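Deferrochelatase (Vibrio cholerae, PDB 5DE0) binds heme b and, as a member of the DyP-type peroxidase family, probably uses it to oxidise substrates such as dyes with hydrogen peroxide. Local coordinates at residues A19-L24 against G246-A251; I127-Y132 against V176-H181. One frame throughout, in Å; residues are numbered along the deposited sequence.

Interaction 1: residues A19-L24 against G246-A251. With HEM (protoporphyrin IX containing Fe), chain F.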
loop_
_atom_site.group_PDB
_atom_site.type_symbol
_atom_site.label_atom_id
_atom_site.label_comp_id
_atom_site.label_asym_id
_atom_site.label_seq_id
_atom_site.Cartn_x
_atom_site.Cartn_y
_atom_site.Cartn_z
ATOM N N ALA B 19 -1.355 -8.967 -2.928
ATOM C CA ALA B 19 -1.450 -9.112 -4.375
ATOM C C ALA B 19 -1.185 -7.804 -5.114
ATOM O O ALA B 19 -1.409 -6.715 -4.585
ATOM C CB ALA B 19 -2.812 -9.659 -4.759
ATOM N N LEU B 20 -0.701 -7.929 -6.345
ATOM C CA LEU B 20 -0.489 -6.781 -7.215
ATOM C C LEU B 20 -1.348 -6.892 -8.468
ATOM O O LEU B 20 -1.325 -7.910 -9.158
ATOM C CB LEU B 20 0.985 -6.659 -7.604
ATOM C CG LEU B 20 1.290 -5.663 -8.725
ATOM C CD1 LEU B 20 0.929 -4.250 -8.300
ATOM C CD2 LEU B 20 2.751 -5.751 -9.141
ATOM N N TYR B 21 -2.108 -5.842 -8.754
ATOM C CA TYR B 21 -2.919 -5.797 -9.963
ATOM C C TYR B 21 -2.590 -4.544 -10.763
ATOM O O TYR B 21 -2.973 -3.438 -10.379
ATOM C CB TYR B 21 -4.408 -5.817 -9.627
ATOM C CG TYR B 21 -4.805 -6.785 -8.536
ATOM C CD1 TYR B 21 -5.109 -8.108 -8.829
ATOM C CD2 TYR B 21 -4.899 -6.367 -7.213
ATOM C CE1 TYR B 21 -5.486 -8.990 -7.834
ATOM C CE2 TYR B 21 -5.278 -7.240 -6.213
ATOM C CZ TYR B 21 -5.572 -8.549 -6.528
ATOM O OH TYR B 21 -5.947 -9.423 -5.531
ATOM N N THR B 22 -1.891 -4.720 -11.880
ATOM C CA THR B 22 -1.435 -3.586 -12.670
ATOM C C THR B 22 -2.072 -3.554 -14.059
ATOM O O THR B 22 -1.989 -4.522 -14.818
ATOM C CB THR B 22 0.098 -3.600 -12.819
ATOM O OG1 THR B 22 0.702 -3.553 -11.520
ATOM C CG2 THR B 22 0.570 -2.403 -13.629
ATOM N N LEU B 23 -2.715 -2.435 -14.375
ATOM C CA LEU B 23 -3.252 -2.201 -15.709
ATOM C C LEU B 23 -2.386 -1.166 -16.418
ATOM O O LEU B 23 -2.156 -0.078 -15.891
ATOM C CB LEU B 23 -4.706 -1.726 -15.639
ATOM C CG LEU B 23 -5.711 -2.637 -14.927
ATOM C CD1 LEU B 23 -7.123 -2.080 -15.052
ATOM C CD2 LEU B 23 -5.645 -4.047 -15.480
ATOM N N LEU B 24 -1.901 -1.499 -17.610
ATOM C CA LEU B 24 -1.029 -0.581 -18.335
ATOM C C LEU B 24 -1.375 -0.493 -19.819
ATOM O O LEU B 24 -2.015 -1.383 -20.381
ATOM C CB LEU B 24 0.440 -0.987 -18.155
ATOM C CG LEU B 24 0.899 -2.371 -18.626
ATOM C CD1 LEU B 24 1.457 -2.313 -20.039
ATOM C CD2 LEU B 24 1.928 -2.954 -17.667
ATOM N N GLY B 246 -11.524 -0.093 -0.993
ATOM C CA GLY B 246 -12.588 -1.014 -1.329
ATOM C C GLY B 246 -12.041 -2.348 -1.788
ATOM O O GLY B 246 -11.159 -2.923 -1.147
ATOM N N LEU B 247 -12.554 -2.835 -2.910
ATOM C CA LEU B 247 -12.170 -4.146 -3.410
ATOM C C LEU B 247 -11.677 -4.090 -4.848
ATOM O O LEU B 247 -12.349 -3.550 -5.728
ATOM C CB LEU B 247 -13.348 -5.118 -3.308
ATOM C CG LEU B 247 -13.084 -6.551 -3.772
ATOM C CD1 LEU B 247 -12.146 -7.265 -2.810
ATOM C CD2 LEU B 247 -14.393 -7.317 -3.923
ATOM N N LEU B 248 -10.490 -4.640 -5.081
ATOM C CA LEU B 248 -10.030 -4.857 -6.440
ATOM C C LEU B 248 -10.577 -6.196 -6.883
ATOM O O LEU B 248 -9.989 -7.238 -6.596
ATOM C CB LEU B 248 -8.502 -4.831 -6.532
ATOM C CG LEU B 248 -7.871 -4.681 -7.924
ATOM C CD1 LEU B 248 -8.015 -5.926 -8.798
ATOM C CD2 LEU B 248 -8.445 -3.474 -8.639
ATOM N N PHE B 249 -11.705 -6.173 -7.579
ATOM C CA PHE B 249 -12.303 -7.412 -8.035
ATOM C C PHE B 249 -11.585 -7.928 -9.277
ATOM O O PHE B 249 -11.350 -7.185 -10.228
ATOM C CB PHE B 249 -13.795 -7.235 -8.323
ATOM C CG PHE B 249 -14.468 -8.500 -8.759
ATOM C CD1 PHE B 249 -14.988 -9.378 -7.822
ATOM C CD2 PHE B 249 -14.562 -8.826 -10.105
ATOM C CE1 PHE B 249 -15.596 -10.549 -8.215
ATOM C CE2 PHE B 249 -15.170 -10.000 -10.504
ATOM C CZ PHE B 249 -15.687 -10.861 -9.558
ATOM N N ILE B 250 -11.238 -9.209 -9.251
ATOM C CA ILE B 250 -10.653 -9.878 -10.403
ATOM C C ILE B 250 -11.087 -11.338 -10.394
ATOM O O ILE B 250 -11.157 -11.967 -9.338
ATOM C CB ILE B 250 -9.109 -9.768 -10.413
ATOM C CG1 ILE B 250 -8.514 -10.521 -11.607
ATOM C CG2 ILE B 250 -8.521 -10.280 -9.108
ATOM C CD1 ILE B 250 -7.001 -10.413 -11.712
ATOM N N ALA B 251 -11.405 -11.868 -11.569
ATOM C CA ALA B 251 -11.879 -13.241 -11.672
ATOM C C ALA B 251 -11.365 -13.920 -12.935
ATOM O O ALA B 251 -11.165 -13.275 -13.964
ATOM C CB ALA B 251 -13.402 -13.281 -11.635
HETATM C CHA HEM F . -19.927 -14.004 -3.666
HETATM C CHB HEM F . -19.119 -12.692 -8.266
HETATM C CHC HEM F . -18.369 -8.094 -6.866
HETATM C CHD HEM F . -18.320 -9.596 -2.255
HETATM C C1A HEM F . -19.778 -14.052 -5.035
HETATM C C2A HEM F . -19.932 -15.224 -5.874
HETATM C C3A HEM F . -19.706 -14.861 -7.141
HETATM C C4A HEM F . -19.403 -13.446 -7.151
HETATM C CMA HEM F . -19.756 -15.771 -8.387
HETATM C CAA HEM F . -20.296 -16.641 -5.379
HETATM C CBA HEM F . -21.768 -16.905 -5.691
HETATM C CGA HEM F . -22.198 -18.209 -5.077
HETATM O O1A HEM F . -22.461 -18.233 -3.847
HETATM O O2A HEM F . -22.281 -19.218 -5.821
HETATM C C1B HEM F . -18.933 -11.329 -8.292
HETATM C C2B HEM F . -18.907 -10.510 -9.484
HETATM C C3B HEM F . -18.697 -9.245 -9.120
HETATM C C4B HEM F . -18.587 -9.201 -7.667
HETATM C CMB HEM F . -19.078 -11.011 -10.936
HETATM C CAB HEM F . -18.606 -8.086 -10.137
HETATM C CBB HEM F . -18.343 -6.833 -9.771
HETATM C C1C HEM F . -18.254 -8.095 -5.491
HETATM C C2C HEM F . -17.940 -6.954 -4.650
HETATM C C3C HEM F . -17.925 -7.379 -3.372
HETATM C C4C HEM F . -18.237 -8.794 -3.373
HETATM C CMC HEM F . -17.672 -5.530 -5.192
HETATM C CAC HEM F . -17.656 -6.603 -2.057
HETATM C CBC HEM F . -17.481 -5.281 -1.972
HETATM C C1D HEM F . -18.856 -10.864 -2.185
HETATM C C2D HEM F . -19.305 -11.515 -0.976
HETATM C C3D HEM F . -19.805 -12.896 -1.415
HETATM C C4D HEM F . -19.610 -12.940 -2.848
HETATM C CMD HEM F . -19.286 -10.948 0.460
HETATM C CAD HEM F . -20.400 -13.999 -0.515
HETATM C CBD HEM F . -19.295 -14.883 0.052
HETATM C CGD HEM F . -18.608 -15.626 -1.063
HETATM O O1D HEM F . -17.520 -15.174 -1.503
HETATM O O2D HEM F . -19.142 -16.674 -1.512
HETATM N NA HEM F . -19.455 -12.985 -5.849
HETATM N NB HEM F . -18.737 -10.499 -7.203
HETATM N NC HEM F . -18.431 -9.197 -4.676
HETATM N ND HEM F . -19.053 -11.731 -3.256
HETATM FE FE HEM F . -19.003 -11.084 -5.226
#
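Leu248 lays its CD1 methyl over one face of the Tyr21 ring, and this CH-pi contact is the heart of the meeting between 19-24 and 246-251. CD1 sits 3.6 Å from the centroid of the Tyr21 ring and 21° off its normal, displaced toward the CG end, where the distance from Leu248 CD1 to Tyr21 CG is 3.3 Å. Tyr21 and Leu248 reach out from facing strands and overlap side by side, each pointing toward the other's backbone. Leu248 can do this because its CG stands anti to the backbone N (chi1 -165°), which carries the branch out to the ring.

The second apolar contact comes from Ile250, whose CG2 methyl approaches obliquely and lies 3.5 Å from Tyr21 CE1. Outside the two segments, the ring of His101 meets the Tyr21 ring with the two planes nearly parallel.

The packing joins the two four-stranded antiparallel sheets of the dimeric alpha-beta barrel (ferredoxin-like) halves of a DyP-type peroxidase, strand 18-26 in the N-terminal half and strand 247-253 in the C-terminal one. The face of strand 247-253 that carries Leu248 and Ile250 looks toward the N-terminal sheet.

The phenol end of the tyrosine has its polar partner outside the two segments: Tyr21 OH is hydrogen-bonded to the backbone O of His234.

Heme contacts belong to the other face of the same strand. Phe249 points away from Tyr21 and packs a ring face against the porphyrin, its CZ 3.2 Å from heme C2B, while Leu247 CD2 approaches heme C3C at 3.6 Å.

Interaction 2: residues I127-Y132 against V176-H181; sequences IVDETY and VQRFVH. With HEM (protoporphyrin IX containing Fe), chain F.
Arg178 spans the gap to Asp129 and Thr131, and its side chain can be followed outward atom by atom. From CB, which packs on Leu248 CD2, the chain leaves on the side away from its own backbone N, heading for the segment 127-132. CD then passes Thr131, lying 3.4 Å from its OG1. There the chain bends (chi3 74°), and NE comes to rest beside the aspartate.

NE donates to Asp129 OD2 at 2.8 Å, a nearly straight bond (162°) and part of a salt bridge. The oxygen accepts on its syn lone pair and lies in the guanidinium plane, at its edge, although the carboxylate and guanidinium planes are turned 73° apart. One oxygen therefore makes the bond, rather than both in a side-by-side pair.

This bridge links strand 125-134, outermost in the N-terminal sheet within this chain, to strand 172-181 of the C-terminal sheet in the two-domain DyP-type fold. Asp129 sits at a classic beta bulge, where it and Val128 both face Leu23.

Beyond CZ, NH1 forms a salt bridge with Asp244 and a hydrogen bond with Tyr238 OH, so the guanidinium, probably positively charged, answers two carboxylates. On the opposite face of strand 172-181, Phe179 packs a ring face on the heme methyl CMC, and the His181 ring lies against the heme vinyl carbon CBC (3.2 Å from His181 NE2), its nitrogens hydrogen-bonded to Asp141 and Thr281.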
loop_
_atom_site.group_PDB
_atom_site.type_symbol
_atom_site.label_atom_id
_atom_site.label_comp_id
_atom_site.label_asym_id
_atom_site.label_seq_id
_atom_site.Cartn_x
_atom_site.Cartn_y
_atom_site.Cartn_z
ATOM N N ILE B 127 1.248 3.268 -17.064
ATOM C CA ILE B 127 0.482 2.481 -16.105
ATOM C C ILE B 127 -0.835 3.178 -15.769
ATOM O O ILE B 127 -0.851 4.185 -15.062
ATOM C CB ILE B 127 1.283 2.236 -14.811
ATOM C CG1 ILE B 127 2.597 1.512 -15.126
ATOM C CG2 ILE B 127 0.454 1.447 -13.806
ATOM C CD1 ILE B 127 3.438 1.209 -13.904
ATOM N N VAL B 128 -1.934 2.639 -16.287
ATOM C CA VAL B 128 -3.252 3.236 -16.103
ATOM C C VAL B 128 -3.734 3.091 -14.662
ATOM O O VAL B 128 -4.348 4.003 -14.104
ATOM C CB VAL B 128 -4.287 2.602 -17.053
ATOM C CG1 VAL B 128 -5.646 3.270 -16.893
ATOM C CG2 VAL B 128 -3.809 2.700 -18.490
ATOM N N ASP B 129 -3.455 1.940 -14.063
ATOM C CA ASP B 129 -3.835 1.690 -12.681
ATOM C C ASP B 129 -2.861 0.709 -12.035
ATOM O O ASP B 129 -2.399 -0.236 -12.671
ATOM C CB ASP B 129 -5.265 1.152 -12.602
ATOM C CG ASP B 129 -5.956 1.513 -11.297
ATOM O OD1 ASP B 129 -5.294 2.089 -10.407
ATOM O OD2 ASP B 129 -7.163 1.215 -11.157
ATOM N N GLU B 130 -2.551 0.947 -10.765
ATOM C CA GLU B 130 -1.635 0.097 -10.016
ATOM C C GLU B 130 -2.177 -0.105 -8.607
ATOM O O GLU B 130 -2.099 0.793 -7.768
ATOM C CB GLU B 130 -0.233 0.714 -9.977
ATOM C CG GLU B 130 0.792 -0.087 -9.186
ATOM C CD GLU B 130 2.165 0.565 -9.187
ATOM O OE1 GLU B 130 2.349 1.560 -9.919
ATOM O OE2 GLU B 130 3.059 0.084 -8.457
ATOM N N THR B 131 -2.735 -1.283 -8.354
ATOM C CA THR B 131 -3.401 -1.538 -7.084
ATOM C C THR B 131 -2.730 -2.652 -6.293
ATOM O O THR B 131 -2.563 -3.768 -6.788
ATOM C CB THR B 131 -4.882 -1.906 -7.294
ATOM O OG1 THR B 131 -5.495 -0.953 -8.168
ATOM C CG2 THR B 131 -5.621 -1.921 -5.966
ATOM N N TYR B 132 -2.348 -2.336 -5.059
ATOM C CA TYR B 132 -1.778 -3.324 -4.152
ATOM C C TYR B 132 -2.840 -3.821 -3.180
ATOM O O TYR B 132 -3.275 -3.086 -2.292
ATOM C CB TYR B 132 -0.592 -2.735 -3.389
ATOM C CG TYR B 132 0.621 -2.471 -4.255
ATOM C CD1 TYR B 132 0.784 -1.253 -4.902
ATOM C CD2 TYR B 132 1.599 -3.441 -4.428
ATOM C CE1 TYR B 132 1.887 -1.006 -5.695
ATOM C CE2 TYR B 132 2.707 -3.204 -5.220
ATOM C CZ TYR B 132 2.846 -1.984 -5.851
ATOM O OH TYR B 132 3.946 -1.744 -6.640
ATOM N N VAL B 176 -11.533 -7.549 -14.513
ATOM C CA VAL B 176 -11.140 -6.793 -13.332
ATOM C C VAL B 176 -11.974 -5.519 -13.205
ATOM O O VAL B 176 -12.299 -4.865 -14.196
ATOM C CB VAL B 176 -9.612 -6.450 -13.341
ATOM C CG1 VAL B 176 -8.950 -6.920 -14.620
ATOM C CG2 VAL B 176 -9.360 -4.963 -13.109
ATOM N N GLN B 177 -12.347 -5.200 -11.970
ATOM C CA GLN B 177 -13.059 -3.970 -11.652
ATOM C C GLN B 177 -12.592 -3.443 -10.303
ATOM O O GLN B 177 -12.753 -4.117 -9.285
ATOM C CB GLN B 177 -14.571 -4.196 -11.613
ATOM C CG GLN B 177 -15.272 -4.227 -12.957
ATOM C CD GLN B 177 -16.754 -4.530 -12.811
ATOM O OE1 GLN B 177 -17.133 -5.567 -12.268
ATOM N NE2 GLN B 177 -17.600 -3.617 -13.280
ATOM N N ARG B 178 -12.010 -2.250 -10.289
ATOM C CA ARG B 178 -11.630 -1.633 -9.026
ATOM C C ARG B 178 -12.827 -0.920 -8.418
ATOM O O ARG B 178 -13.351 0.034 -8.992
ATOM C CB ARG B 178 -10.470 -0.652 -9.206
ATOM C CG ARG B 178 -9.983 -0.074 -7.890
ATOM C CD ARG B 178 -8.551 0.429 -7.969
ATOM N NE ARG B 178 -8.432 1.682 -8.705
ATOM C CZ ARG B 178 -8.713 2.875 -8.194
ATOM N NH1 ARG B 178 -9.144 2.978 -6.944
ATOM N NH2 ARG B 178 -8.572 3.966 -8.935
ATOM N N PHE B 179 -13.258 -1.390 -7.252
ATOM C CA PHE B 179 -14.404 -0.797 -6.579
ATOM C C PHE B 179 -13.991 0.165 -5.472
ATOM O O PHE B 179 -13.040 -0.092 -4.732
ATOM C CB PHE B 179 -15.308 -1.892 -6.010
ATOM C CG PHE B 179 -16.197 -2.527 -7.033
ATOM C CD1 PHE B 179 -15.789 -3.656 -7.720
ATOM C CD2 PHE B 179 -17.442 -1.989 -7.312
ATOM C CE1 PHE B 179 -16.607 -4.237 -8.665
ATOM C CE2 PHE B 179 -18.264 -2.565 -8.255
ATOM C CZ PHE B 179 -17.848 -3.690 -8.933
ATOM N N VAL B 180 -14.710 1.278 -5.374
ATOM C CA VAL B 180 -14.503 2.238 -4.298
ATOM C C VAL B 180 -15.705 2.208 -3.361
ATOM O O VAL B 180 -16.844 2.401 -3.791
ATOM C CB VAL B 180 -14.296 3.664 -4.835
ATOM C CG1 VAL B 180 -14.044 4.633 -3.687
ATOM C CG2 VAL B 180 -13.143 3.695 -5.825
ATOM N N HIS B 181 -15.447 1.961 -2.080
ATOM C CA HIS B 181 -16.514 1.754 -1.106
ATOM C C HIS B 181 -16.969 3.041 -0.422
ATOM O O HIS B 181 -16.178 3.953 -0.191
ATOM C CB HIS B 181 -16.068 0.746 -0.043
ATOM C CG HIS B 181 -15.999 -0.665 -0.536
ATOM N ND1 HIS B 181 -16.263 -1.009 -1.844
ATOM C CD2 HIS B 181 -15.701 -1.820 0.104
ATOM C CE1 HIS B 181 -16.129 -2.315 -1.989
ATOM N NE2 HIS B 181 -15.787 -2.831 -0.822
HETATM C CHA HEM F . -19.927 -14.004 -3.666
HETATM C CHB HEM F . -19.119 -12.692 -8.266
HETATM C CHC HEM F . -18.369 -8.094 -6.866
HETATM C CHD HEM F . -18.320 -9.596 -2.255
HETATM C C1A HEM F . -19.778 -14.052 -5.035
HETATM C C2A HEM F . -19.932 -15.224 -5.874
HETATM C C3A HEM F . -19.706 -14.861 -7.141
HETATM C C4A HEM F . -19.403 -13.446 -7.151
HETATM C CMA HEM F . -19.756 -15.771 -8.387
HETATM C CAA HEM F . -20.296 -16.641 -5.379
HETATM C CBA HEM F . -21.768 -16.905 -5.691
HETATM C CGA HEM F . -22.198 -18.209 -5.077
HETATM O O1A HEM F . -22.461 -18.233 -3.847
HETATM O O2A HEM F . -22.281 -19.218 -5.821
HETATM C C1B HEM F . -18.933 -11.329 -8.292
HETATM C C2B HEM F . -18.907 -10.510 -9.484
HETATM C C3B HEM F . -18.697 -9.245 -9.120
HETATM C C4B HEM F . -18.587 -9.201 -7.667
HETATM C CMB HEM F . -19.078 -11.011 -10.936
HETATM C CAB HEM F . -18.606 -8.086 -10.137
HETATM C CBB HEM F . -18.343 -6.833 -9.771
HETATM C C1C HEM F . -18.254 -8.095 -5.491
HETATM C C2C HEM F . -17.940 -6.954 -4.650
HETATM C C3C HEM F . -17.925 -7.379 -3.372
HETATM C C4C HEM F . -18.237 -8.794 -3.373
HETATM C CMC HEM F . -17.672 -5.530 -5.192
HETATM C CAC HEM F . -17.656 -6.603 -2.057
HETATM C CBC HEM F . -17.481 -5.281 -1.972
HETATM C C1D HEM F . -18.856 -10.864 -2.185
HETATM C C2D HEM F . -19.305 -11.515 -0.976
HETATM C C3D HEM F . -19.805 -12.896 -1.415
HETATM C C4D HEM F . -19.610 -12.940 -2.848
HETATM C CMD HEM F . -19.286 -10.948 0.460
HETATM C CAD HEM F . -20.400 -13.999 -0.515
HETATM C CBD HEM F . -19.295 -14.883 0.052
HETATM C CGD HEM F . -18.608 -15.626 -1.063
HETATM O O1D HEM F . -17.520 -15.174 -1.503
HETATM O O2D HEM F . -19.142 -16.674 -1.512
HETATM N NA HEM F . -19.455 -12.985 -5.849
HETATM N NB HEM F . -18.737 -10.499 -7.203
HETATM N NC HEM F . -18.431 -9.197 -4.676
HETATM N ND HEM F . -19.053 -11.731 -3.256
HETATM FE FE HEM F . -19.003 -11.084 -5.226
#

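Both contacts bring the same two sheets together: strands 18-26 and 125-134 are neighbours in the N-terminal sheet, 247-253 and 172-181 in the C-terminal one. Interaction 1 is fully buried near the centre of the chain and is apolar, whereas interaction 2 lies farther out, is partly buried and relies on charge. They abut, their centres about 5 Å apart, and probable backbone hydrogen bonds from Leu23 N to Asp129 O and from Phe179 N to Leu247 O tie them together. Each sends residues to the heme from its C-terminal strand, but only interaction 2 adjoins the second subunit, through Glu130 with Ser242 and Val241 of that chain.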